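Local coordinates for protein putative methyltransferase (Porphyromonas gingivalis, PDB 3LL7) that is a putative methyltransferase of unestablished substrate, with a class I, probably S-adenosylmethionine-dependent, core joined to ferredoxin-like and THUMP-like parts, at residues P59-A62 against S66-I69; Y68-L73 against A128-H133; T309-L314 against H324-E329; G393-M396 against K400-L403. One frame throughout, in Å; residues are numbered along the deposited sequence.

Interaction 1 of 4, residues P59-A62 against S66-I69; sequences PQWA and SLYI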
loop_
_atom_site.group_PDB
_atom_site.type_symbol
_atom_site.label_atom_id
_atom_site.label_comp_id
_atom_site.label_asym_id
_atom_site.label_seq_id
_atom_site.Cartn_x
_atom_site.Cartn_y
_atom_site.Cartn_z
ATOM N N PRO A 59 13.795 2.915 -7.765
ATOM C CA PRO A 59 15.215 2.841 -8.159
ATOM C C PRO A 59 15.454 2.141 -9.502
ATOM O O PRO A 59 16.392 2.507 -10.211
ATOM C CB PRO A 59 15.889 2.086 -6.995
ATOM C CG PRO A 59 14.766 1.455 -6.223
ATOM C CD PRO A 59 13.542 2.286 -6.452
ATOM N N GLN A 60 14.605 1.178 -9.869
ATOM C CA GLN A 60 14.735 0.545 -11.192
ATOM C C GLN A 60 14.466 1.512 -12.364
ATOM O O GLN A 60 15.121 1.421 -13.410
ATOM C CB GLN A 60 13.877 -0.703 -11.297
ATOM C CG GLN A 60 14.431 -1.855 -10.482
ATOM C CD GLN A 60 14.016 -3.206 -11.033
ATOM O OE1 GLN A 60 12.931 -3.349 -11.607
ATOM N NE2 GLN A 60 14.879 -4.205 -10.866
ATOM N N TRP A 61 13.544 2.456 -12.171
ATOM C CA TRP A 61 13.306 3.506 -13.182
ATOM C C TRP A 61 14.473 4.503 -13.286
ATOM O O TRP A 61 14.895 4.873 -14.394
ATOM C CB TRP A 61 11.986 4.246 -12.912
ATOM C CG TRP A 61 10.753 3.435 -13.232
ATOM C CD1 TRP A 61 10.550 2.107 -12.972
ATOM C CD2 TRP A 61 9.542 3.910 -13.838
ATOM N NE1 TRP A 61 9.297 1.723 -13.399
ATOM C CE2 TRP A 61 8.657 2.811 -13.926
ATOM C CE3 TRP A 61 9.121 5.159 -14.316
ATOM C CZ2 TRP A 61 7.374 2.919 -14.478
ATOM C CZ3 TRP A 61 7.839 5.263 -14.880
ATOM C CH2 TRP A 61 6.988 4.151 -14.946
ATOM N N ALA A 62 14.989 4.934 -12.134
ATOM C CA ALA A 62 16.064 5.925 -12.094
ATOM C C ALA A 62 17.320 5.440 -12.820
ATOM O O ALA A 62 18.172 6.251 -13.200
ATOM C CB ALA A 62 16.389 6.328 -10.657
ATOM N N SER A 66 16.540 7.492 -20.874
ATOM C CA SER A 66 15.503 7.980 -21.743
ATOM C C SER A 66 14.150 8.064 -21.063
ATOM O O SER A 66 13.203 8.532 -21.689
ATOM C CB SER A 66 15.388 7.101 -22.995
ATOM O OG SER A 66 15.647 7.853 -24.168
ATOM N N LEU A 67 14.041 7.601 -19.817
ATOM C CA LEU A 67 12.764 7.745 -19.085
ATOM C C LEU A 67 12.549 9.206 -18.797
ATOM O O LEU A 67 13.499 9.918 -18.416
ATOM C CB LEU A 67 12.693 6.952 -17.760
ATOM C CG LEU A 67 12.487 5.438 -17.808
ATOM C CD1 LEU A 67 12.243 4.943 -16.412
ATOM C CD2 LEU A 67 11.345 4.983 -18.738
ATOM N N TYR A 68 11.311 9.651 -19.015
ATOM C CA TYR A 68 10.936 11.028 -18.821
ATOM C C TYR A 68 9.786 11.092 -17.810
ATOM O O TYR A 68 8.741 10.484 -18.033
ATOM C CB TYR A 68 10.491 11.644 -20.145
ATOM C CG TYR A 68 10.142 13.097 -20.020
ATOM C CD1 TYR A 68 11.139 14.065 -19.898
ATOM C CD2 TYR A 68 8.817 13.512 -20.011
ATOM C CE1 TYR A 68 10.824 15.414 -19.770
ATOM C CE2 TYR A 68 8.483 14.880 -19.891
ATOM C CZ TYR A 68 9.497 15.819 -19.750
ATOM O OH TYR A 68 9.217 17.163 -19.624
ATOM N N ILE A 69 9.981 11.847 -16.730
ATOM C CA ILE A 69 8.946 12.009 -15.684
ATOM C C ILE A 69 8.048 13.203 -15.965
ATOM O O ILE A 69 8.526 14.331 -15.990
ATOM C CB ILE A 69 9.585 12.137 -14.290
ATOM C CG1 ILE A 69 10.519 10.951 -14.050
ATOM C CG2 ILE A 69 8.511 12.252 -13.184
ATOM C CD1 ILE A 69 9.847 9.574 -14.185
#

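Interaction 2 of 4, residues Y68-L73 against A128-H133; sequences YIPSRL and AVAARH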
loop_
_atom_site.group_PDB
_atom_site.type_symbol
_atom_site.label_atom_id
_atom_site.label_comp_id
_atom_site.label_asym_id
_atom_site.label_seq_id
_atom_site.Cartn_x
_atom_site.Cartn_y
_atom_site.Cartn_z
ATOM N N TYR A 68 11.311 9.651 -19.015
ATOM C CA TYR A 68 10.936 11.028 -18.821
ATOM C C TYR A 68 9.786 11.092 -17.810
ATOM O O TYR A 68 8.741 10.484 -18.033
ATOM C CB TYR A 68 10.491 11.644 -20.145
ATOM C CG TYR A 68 10.142 13.097 -20.020
ATOM C CD1 TYR A 68 11.139 14.065 -19.898
ATOM C CD2 TYR A 68 8.817 13.512 -20.011
ATOM C CE1 TYR A 68 10.824 15.414 -19.770
ATOM C CE2 TYR A 68 8.483 14.880 -19.891
ATOM C CZ TYR A 68 9.497 15.819 -19.750
ATOM O OH TYR A 68 9.217 17.163 -19.624
ATOM N N ILE A 69 9.981 11.847 -16.730
ATOM C CA ILE A 69 8.946 12.009 -15.684
ATOM C C ILE A 69 8.048 13.203 -15.965
ATOM O O ILE A 69 8.526 14.331 -15.990
ATOM C CB ILE A 69 9.585 12.137 -14.290
ATOM C CG1 ILE A 69 10.519 10.951 -14.050
ATOM C CG2 ILE A 69 8.511 12.252 -13.184
ATOM C CD1 ILE A 69 9.847 9.574 -14.185
ATOM N N PRO A 70 6.729 12.958 -16.170
ATOM C CA PRO A 70 5.909 14.051 -16.697
ATOM C C PRO A 70 5.805 15.210 -15.717
ATOM O O PRO A 70 5.797 16.358 -16.145
ATOM C CB PRO A 70 4.542 13.403 -16.954
ATOM C CG PRO A 70 4.510 12.170 -16.103
ATOM C CD PRO A 70 5.958 11.722 -15.950
ATOM N N SER A 71 5.759 14.903 -14.424
ATOM C CA SER A 71 5.677 15.915 -13.369
ATOM C C SER A 71 6.082 15.364 -11.993
ATOM O O SER A 71 6.036 14.150 -11.749
ATOM C CB SER A 71 4.261 16.528 -13.301
ATOM O OG SER A 71 3.276 15.555 -12.971
ATOM N N ARG A 72 6.497 16.268 -11.106
ATOM C CA ARG A 72 6.643 15.955 -9.674
ATOM C C ARG A 72 5.312 15.458 -9.107
ATOM O O ARG A 72 5.271 14.487 -8.346
ATOM C CB ARG A 72 7.125 17.184 -8.897
ATOM C CG ARG A 72 8.415 17.802 -9.449
ATOM C CD ARG A 72 8.567 19.266 -9.042
ATOM N NE ARG A 72 8.397 19.432 -7.602
ATOM C CZ ARG A 72 8.403 20.595 -6.957
ATOM N NH1 ARG A 72 8.586 21.740 -7.599
ATOM N NH2 ARG A 72 8.223 20.606 -5.649
ATOM N N LEU A 73 4.218 16.107 -9.511
ATOM C CA LEU A 73 2.883 15.664 -9.121
ATOM C C LEU A 73 2.649 14.188 -9.450
ATOM O O LEU A 73 2.311 13.402 -8.554
ATOM C CB LEU A 73 1.791 16.562 -9.720
ATOM C CG LEU A 73 0.364 16.399 -9.168
ATOM C CD1 LEU A 73 0.330 16.333 -7.632
ATOM C CD2 LEU A 73 -0.527 17.530 -9.694
ATOM N N ALA A 128 -0.135 11.339 -20.238
ATOM C CA ALA A 128 -0.228 10.337 -21.293
ATOM C C ALA A 128 0.962 10.392 -22.272
ATOM O O ALA A 128 1.461 9.356 -22.714
ATOM C CB ALA A 128 -1.577 10.509 -22.061
ATOM N N VAL A 129 1.404 11.603 -22.625
ATOM C CA VAL A 129 2.538 11.787 -23.531
ATOM C C VAL A 129 3.776 11.092 -22.934
ATOM O O VAL A 129 4.500 10.393 -23.653
ATOM C CB VAL A 129 2.843 13.290 -23.823
ATOM C CG1 VAL A 129 4.157 13.424 -24.613
ATOM C CG2 VAL A 129 1.687 13.903 -24.704
ATOM N N ALA A 130 3.977 11.265 -21.633
ATOM C CA ALA A 130 5.160 10.673 -20.993
ATOM C C ALA A 130 5.061 9.129 -21.009
ATOM O O ALA A 130 6.054 8.418 -21.261
ATOM C CB ALA A 130 5.309 11.196 -19.574
ATOM N N ALA A 131 3.859 8.625 -20.734
ATOM C CA ALA A 131 3.611 7.189 -20.696
ATOM C C ALA A 131 3.784 6.569 -22.057
ATOM O O ALA A 131 4.310 5.468 -22.200
ATOM C CB ALA A 131 2.218 6.894 -20.130
ATOM N N ARG A 132 3.354 7.301 -23.078
ATOM C CA ARG A 132 3.507 6.877 -24.440
ATOM C C ARG A 132 5.006 6.702 -24.764
ATOM O O ARG A 132 5.378 5.808 -25.518
ATOM C CB ARG A 132 2.794 7.895 -25.371
ATOM C CG ARG A 132 2.449 7.389 -26.741
ATOM C CD ARG A 132 1.510 8.339 -27.490
ATOM N NE ARG A 132 0.134 8.173 -27.034
ATOM C CZ ARG A 132 -0.541 9.122 -26.390
ATOM N NH1 ARG A 132 0.013 10.323 -26.176
ATOM N NH2 ARG A 132 -1.773 8.881 -25.980
ATOM N N HIS A 133 5.862 7.537 -24.176
ATOM C CA HIS A 133 7.325 7.402 -24.307
ATOM C C HIS A 133 7.936 6.306 -23.392
ATOM O O HIS A 133 8.758 5.491 -23.841
ATOM C CB HIS A 133 7.981 8.758 -24.000
ATOM C CG HIS A 133 9.478 8.723 -23.982
ATOM N ND1 HIS A 133 10.245 8.899 -25.116
ATOM C CD2 HIS A 133 10.350 8.553 -22.961
ATOM C CE1 HIS A 133 11.528 8.829 -24.792
ATOM N NE2 HIS A 133 11.613 8.616 -23.493
#

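Interaction 3 of 4, residues T309-L314 against H324-E329; sequences TVAYRL and HLYTSE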
loop_
_atom_site.group_PDB
_atom_site.type_symbol
_atom_site.label_atom_id
_atom_site.label_comp_id
_atom_site.label_asym_id
_atom_site.label_seq_id
_atom_site.Cartn_x
_atom_site.Cartn_y
_atom_site.Cartn_z
ATOM N N THR A 309 -10.000 -13.188 15.262
ATOM C CA THR A 309 -9.611 -14.333 14.437
ATOM C C THR A 309 -8.127 -14.710 14.613
ATOM O O THR A 309 -7.789 -15.884 14.640
ATOM C CB THR A 309 -9.939 -14.069 12.958
ATOM O OG1 THR A 309 -11.346 -13.762 12.861
ATOM C CG2 THR A 309 -9.726 -15.324 12.111
ATOM N N VAL A 310 -7.257 -13.727 14.748
ATOM C CA VAL A 310 -5.838 -14.050 14.928
ATOM C C VAL A 310 -5.661 -14.903 16.197
ATOM O O VAL A 310 -4.933 -15.902 16.194
ATOM C CB VAL A 310 -4.947 -12.793 14.978
ATOM C CG1 VAL A 310 -3.470 -13.177 15.337
ATOM C CG2 VAL A 310 -4.979 -12.033 13.650
ATOM N N ALA A 311 -6.343 -14.519 17.294
ATOM C CA ALA A 311 -6.169 -15.255 18.564
ATOM C C ALA A 311 -6.717 -16.701 18.440
ATOM O O ALA A 311 -6.113 -17.673 18.931
ATOM C CB ALA A 311 -6.891 -14.492 19.700
ATOM N N TYR A 312 -7.876 -16.816 17.811
ATOM C CA TYR A 312 -8.564 -18.093 17.654
ATOM C C TYR A 312 -7.777 -19.024 16.708
ATOM O O TYR A 312 -7.646 -20.186 17.008
ATOM C CB TYR A 312 -9.993 -17.859 17.099
ATOM C CG TYR A 312 -10.839 -19.127 17.075
ATOM C CD1 TYR A 312 -11.418 -19.612 18.251
ATOM C CD2 TYR A 312 -11.024 -19.842 15.904
ATOM C CE1 TYR A 312 -12.169 -20.785 18.254
ATOM C CE2 TYR A 312 -11.800 -21.014 15.886
ATOM C CZ TYR A 312 -12.355 -21.476 17.071
ATOM O OH TYR A 312 -13.110 -22.637 17.086
ATOM N N ARG A 313 -7.264 -18.472 15.604
ATOM C CA ARG A 313 -6.510 -19.223 14.576
ATOM C C ARG A 313 -5.188 -19.772 15.109
ATOM O O ARG A 313 -4.709 -20.822 14.656
ATOM C CB ARG A 313 -6.216 -18.321 13.371
ATOM C CG ARG A 313 -6.083 -19.063 12.061
ATOM C CD ARG A 313 -7.370 -19.746 11.646
ATOM N NE ARG A 313 -8.309 -18.869 10.958
ATOM C CZ ARG A 313 -8.068 -18.229 9.813
ATOM N NH1 ARG A 313 -6.886 -18.331 9.214
ATOM N NH2 ARG A 313 -9.015 -17.458 9.290
ATOM N N LEU A 314 -4.614 -19.061 16.079
ATOM C CA LEU A 314 -3.274 -19.325 16.534
ATOM C C LEU A 314 -3.177 -19.760 17.990
ATOM O O LEU A 314 -2.087 -20.043 18.448
ATOM C CB LEU A 314 -2.363 -18.137 16.234
ATOM C CG LEU A 314 -2.188 -17.722 14.765
ATOM C CD1 LEU A 314 -1.167 -16.585 14.703
ATOM C CD2 LEU A 314 -1.748 -18.916 13.880
ATOM N N HIS A 324 -4.909 -4.427 21.038
ATOM C CA HIS A 324 -4.645 -5.351 19.962
ATOM C C HIS A 324 -3.247 -5.932 20.125
ATOM O O HIS A 324 -2.318 -5.611 19.376
ATOM C CB HIS A 324 -4.908 -4.685 18.618
ATOM C CG HIS A 324 -6.298 -4.115 18.507
ATOM N ND1 HIS A 324 -7.395 -4.743 19.063
ATOM C CD2 HIS A 324 -6.772 -2.993 17.909
ATOM C CE1 HIS A 324 -8.480 -4.038 18.801
ATOM N NE2 HIS A 324 -8.128 -2.974 18.096
ATOM N N LEU A 325 -3.126 -6.736 21.182
ATOM C CA LEU A 325 -1.950 -7.506 21.522
ATOM C C LEU A 325 -2.404 -8.845 22.054
ATOM O O LEU A 325 -3.491 -8.973 22.635
ATOM C CB LEU A 325 -1.164 -6.837 22.690
ATOM C CG LEU A 325 -0.489 -5.515 22.381
ATOM C CD1 LEU A 325 0.067 -5.005 23.766
ATOM C CD2 LEU A 325 0.671 -5.742 21.378
ATOM N N TYR A 326 -1.524 -9.812 21.914
ATOM C CA TYR A 326 -1.790 -11.197 22.281
ATOM C C TYR A 326 -0.684 -11.716 23.161
ATOM O O TYR A 326 0.434 -11.176 23.147
ATOM C CB TYR A 326 -1.904 -12.075 21.027
ATOM C CG TYR A 326 -2.869 -11.507 20.040
ATOM C CD1 TYR A 326 -4.241 -11.809 20.102
ATOM C CD2 TYR A 326 -2.420 -10.622 19.069
ATOM C CE1 TYR A 326 -5.142 -11.257 19.171
ATOM C CE2 TYR A 326 -3.300 -10.059 18.143
ATOM C CZ TYR A 326 -4.645 -10.370 18.204
ATOM O OH TYR A 326 -5.502 -9.817 17.287
ATOM N N THR A 327 -0.975 -12.815 23.863
ATOM C CA THR A 327 0.027 -13.445 24.705
ATOM C C THR A 327 -0.195 -14.970 24.764
ATOM O O THR A 327 -1.316 -15.450 24.572
ATOM C CB THR A 327 0.042 -12.817 26.133
ATOM O OG1 THR A 327 1.214 -13.255 26.823
ATOM C CG2 THR A 327 -1.195 -13.217 26.939
ATOM N N SER A 328 0.866 -15.711 25.036
ATOM C CA SER A 328 0.753 -17.168 25.201
ATOM C C SER A 328 1.976 -17.684 25.913
ATOM O O SER A 328 3.028 -17.044 25.899
ATOM C CB SER A 328 0.620 -17.851 23.829
ATOM O OG SER A 328 1.873 -17.816 23.150
ATOM N N GLU A 329 1.842 -18.846 26.546
ATOM C CA GLU A 329 2.937 -19.444 27.252
ATOM C C GLU A 329 3.873 -20.164 26.273
ATOM O O GLU A 329 5.085 -20.196 26.466
ATOM C CB GLU A 329 2.388 -20.379 28.349
ATOM C CG GLU A 329 3.355 -20.723 29.498
ATOM C CD GLU A 329 4.090 -19.540 30.173
ATOM O OE1 GLU A 329 3.673 -18.339 30.099
ATOM O OE2 GLU A 329 5.116 -19.849 30.828
#

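Interaction 4 of 4, residues G393-M396 against K400-L403; sequences GTTM and KKVL. With FMT (formic acid), chain J.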
loop_
_atom_site.group_PDB
_atom_site.type_symbol
_atom_site.label_atom_id
_atom_site.label_comp_id
_atom_site.label_asym_id
_atom_site.label_seq_id
_atom_site.Cartn_x
_atom_site.Cartn_y
_atom_site.Cartn_z
ATOM N N GLY A 393 2.902 0.202 26.412
ATOM C CA GLY A 393 1.782 0.579 27.303
ATOM C C GLY A 393 0.519 -0.080 26.771
ATOM O O GLY A 393 0.238 0.022 25.592
ATOM N N THR A 394 -0.244 -0.728 27.642
ATOM C CA THR A 394 -1.443 -1.436 27.213
ATOM C C THR A 394 -2.382 -1.622 28.396
ATOM O O THR A 394 -2.085 -1.130 29.499
ATOM C CB THR A 394 -1.070 -2.772 26.497
ATOM O OG1 THR A 394 -2.225 -3.327 25.824
ATOM C CG2 THR A 394 -0.482 -3.781 27.466
ATOM N N THR A 395 -3.498 -2.311 28.137
ATOM C CA THR A 395 -4.565 -2.517 29.111
ATOM C C THR A 395 -4.941 -3.983 29.111
ATOM O O THR A 395 -5.182 -4.581 28.029
ATOM C CB THR A 395 -5.795 -1.684 28.743
ATOM O OG1 THR A 395 -5.409 -0.312 28.608
ATOM C CG2 THR A 395 -6.894 -1.806 29.836
HETATM N N MSE A 396 -5.003 -4.566 30.320
HETATM C CA MSE A 396 -5.364 -5.971 30.494
HETATM C C MSE A 396 -6.904 -6.095 30.519
HETATM O O MSE A 396 -7.603 -5.084 30.536
HETATM C CB MSE A 396 -4.757 -6.536 31.808
HETATM C CG MSE A 396 -3.248 -6.302 31.939
HETATM SE SE MSE A 396 -2.253 -7.022 30.436
HETATM C CE MSE A 396 -2.528 -8.904 30.726
ATOM N N LYS A 400 -6.985 -2.867 33.834
ATOM C CA LYS A 400 -5.768 -2.350 34.474
ATOM C C LYS A 400 -4.735 -1.962 33.421
ATOM O O LYS A 400 -4.421 -2.734 32.522
ATOM C CB LYS A 400 -5.152 -3.350 35.449
ATOM C CG LYS A 400 -6.026 -3.621 36.697
ATOM C CD LYS A 400 -5.313 -4.629 37.610
ATOM C CE LYS A 400 -6.024 -4.798 38.932
ATOM N NZ LYS A 400 -7.361 -5.405 38.714
ATOM N N LYS A 401 -4.210 -0.742 33.557
ATOM C CA LYS A 401 -3.202 -0.260 32.656
ATOM C C LYS A 401 -1.867 -0.746 33.156
ATOM O O LYS A 401 -1.578 -0.672 34.383
ATOM C CB LYS A 401 -3.212 1.295 32.642
ATOM C CG LYS A 401 -4.588 1.964 32.316
ATOM C CD LYS A 401 -5.069 1.692 30.871
ATOM C CE LYS A 401 -6.592 2.013 30.632
ATOM N NZ LYS A 401 -7.059 1.807 29.176
ATOM N N VAL A 402 -1.025 -1.166 32.214
ATOM C CA VAL A 402 0.283 -1.739 32.547
ATOM C C VAL A 402 1.311 -1.263 31.554
ATOM O O VAL A 402 0.970 -0.867 30.429
ATOM C CB VAL A 402 0.247 -3.311 32.516
ATOM C CG1 VAL A 402 -0.704 -3.845 33.596
ATOM C CG2 VAL A 402 -0.160 -3.863 31.108
ATOM N N LEU A 403 2.576 -1.351 31.961
ATOM C CA LEU A 403 3.710 -1.236 31.040
ATOM C C LEU A 403 4.391 -2.583 30.973
ATOM O O LEU A 403 4.635 -3.242 32.018
ATOM C CB LEU A 403 4.736 -0.171 31.546
ATOM C CG LEU A 403 4.190 1.273 31.412
ATOM C CD1 LEU A 403 5.033 2.261 32.226
ATOM C CD2 LEU A 403 4.246 1.677 29.964
HETATM C C FMT J . -10.661 0.439 27.302
HETATM O O1 FMT J . -9.615 0.216 27.917
HETATM O O2 FMT J . -10.735 0.571 26.078
#

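Interaction 1 of 4, residues P59-A62 against S66-I69
W61, on the short, weakly bonded helix 59-62, meets L67 and I69 of the segment that runs on from it, so the chain turns and packs back on itself within a few residues. The contact is made by apolar packing. L67 supplies one methyl, CD1, which sits 3.6 Å from W61 CB and continues along the root of the indole, with W61 CG and W61 CE3 each 3.8 Å from L67 CD1. The methyl comes at the ring obliquely, and the two side chains cross at about a right angle. A chi1 of -73° puts the indole beside the backbone N of W61, and a chi2 of 41° turns the six-membered ring toward I69. There I69 CD1 approaches W61 CE3 at 4.5 Å, at the edge and near the ring plane, a looser touch than that of L67.

One polar atom joins this packing without a formal bond: W61 O lies 3.3 Å from L67 CD1, a close van der Waals contact. Two backbone oxygens of these segments bond to helix 38-57: A62 O to W51 NE1 and I69 O to Q47 NE2.

W61 and L67 also share L138 of helix 125-138, and W61 touches L104 in the glycine-rich loop after strand 96-99. The junction between the N-terminal helices and the methyltransferase core is therefore apolar at this point: a small buried patch, 141 Å² in all, that depends on shape and methyl placement, while the polar bonds that fix direction are made to other helices.

Interaction 2 of 4, residues Y68-L73 against A128-H133
Y68 O accepts a hydrogen bond from N134 ND2 and lies 3.8 Å from A130 CB, so helix 125-138 meets this carbonyl with both an amide and a methyl. That helix follows strand 117-122 in the Rossmann-like sheet of the class I methyltransferase fold, and the 68-73 segment lies along its outer side, on the way into helix 72-77.

A130 is central. Its methyl points at P70 and nestles against the pyrrolidine, with P70 CB 3.5 Å from A130 CB and P70 CG 3.7 Å from A130 CB. The same methyl stands near the plane of the Y68 ring, at its edge, where Y68 CD2 is 4.2 Å from A130 CB. Y68 CG lies opposite its backbone N (chi1 -178°), which carries the phenol past A130 toward I11 and I14 of helix 8-20.

One turn on, H133 packs obliquely on the base of the tyrosine. Its ND1 is bonded to E8 OE1, which probably helps to place the imidazole; NE2 faces S66 O at a separation too short to be trusted. Directly after P70, S71 is the N-cap of helix 72-77, its OG bonded to S74 N. H133 CD2 ends 4.2 Å from Y68 CB.

Interaction 3 of 4, residues T309-L314 against H324-E329
Y326 lies between strand and helix, its ring set against V310 and A311; these three residues account for all of the 126 Å² buried here. The tyrosine points from strand 323-328 toward helix 307-314, with its CG beside its backbone N (chi1 -52°), and so brings the phenol against one turn of the helix.

V310 takes the hydroxyl end of the ring. Its CG1, opposite the backbone N (chi1 173°), stands over one face, 4.1 Å above the plane and displaced toward the rim, while V310 CB is 3.8 Å from Y326 OH. The two side chains cross at about a right angle. A311 takes the neighbouring flank: its methyl reaches Y326 CE1 at 3.7 Å and comes in obliquely.

The hydroxyl itself is satisfied from the same helix, because Y326 OH is hydrogen-bonded to F307 O. This polar tether at the helix start adds to the methyl contacts: it anchors the hydroxyl end and should limit sliding of the ring along the helix.

In the fold this is helix-on-sheet packing within the ferredoxin-like part. V310 reaches on to F272 of strand 272-274 and to F335, and A311 to I284, while Y326 is flanked by Y295 and P297 of strand 293-297 and by K318 of strand 317-320, the two strands between which strand 323-328 lies.

Interaction 4 of 4, residues G393-M396 against K400-L403
A β-hairpin closes the C-terminal end of this chain, and here, next to its turn, strands 389-395 and 401-408 pair antiparallel: T394 with V402 is a hydrogen-bonded pair, flanked by the non-hydrogen-bonded pairs G393 with L403 and T395 with K401. T394 N gives a nearly straight bond to V402 O (3.0 Å, 166° at the hydrogen), and V402 N returns one to T394 O at 2.9 Å. Just before the turn, M396 N reaches K400 O at 2.9 Å, with the donor tilted 20° from the carbonyl plane.

On the face of T394 and V402, the T394 CG2 and V402 CG2 methyls touch at 3.7 Å, the two side chains lying side by side. M396, a selenomethionine, bends at chi2 and chi3 so that its SE comes 3.8 Å from V402 CG2. T394 OG1 turns instead to R368 O.

Both strands belong to the THUMP-like part, whose sheet runs on without a break into the ferredoxin-like strands: 401-408 lies beside 337-347, and 389-395 beside the outermost strand 364-368.

Near the turn the face of T395 and K401 is polar; farther on, L403 CD2 packs 3.8 Å from G393 CA. K401 bends at chi2 (-66°) and folds over the partner strand, so that its NZ donates to T395 OG1 at 2.7 Å. That hydroxyl is gripped twice, as it is also bonded to N369 O. A formic acid molecule, probably from the crystallisation liquor, accepts a weak bond at O1 from K401 NZ (3.3 Å), and N322 ND2 and N369 ND2 hold it too.

The four contacts fall into two groups on opposite sides of the chain's centre. Interactions 1 and 2 share Y68 and I69, their centres about 10 Å apart, and together fasten the linker between helices 59-62 and 72-77 to helix 125-138 of the methyltransferase core. Interactions 3 and 4 have centres about 17 Å apart on one seven-stranded sheet and meet where L325 CD1 packs 3.5 Å from T394 OG1, joining the ferredoxin-like and THUMP-like parts. Between the groups, centres are about 44 to 51 Å apart, with no direct touch. The formic acid lies beside interaction 4, far from the glycine-rich loop near interaction 1, where a cofactor would probably bind.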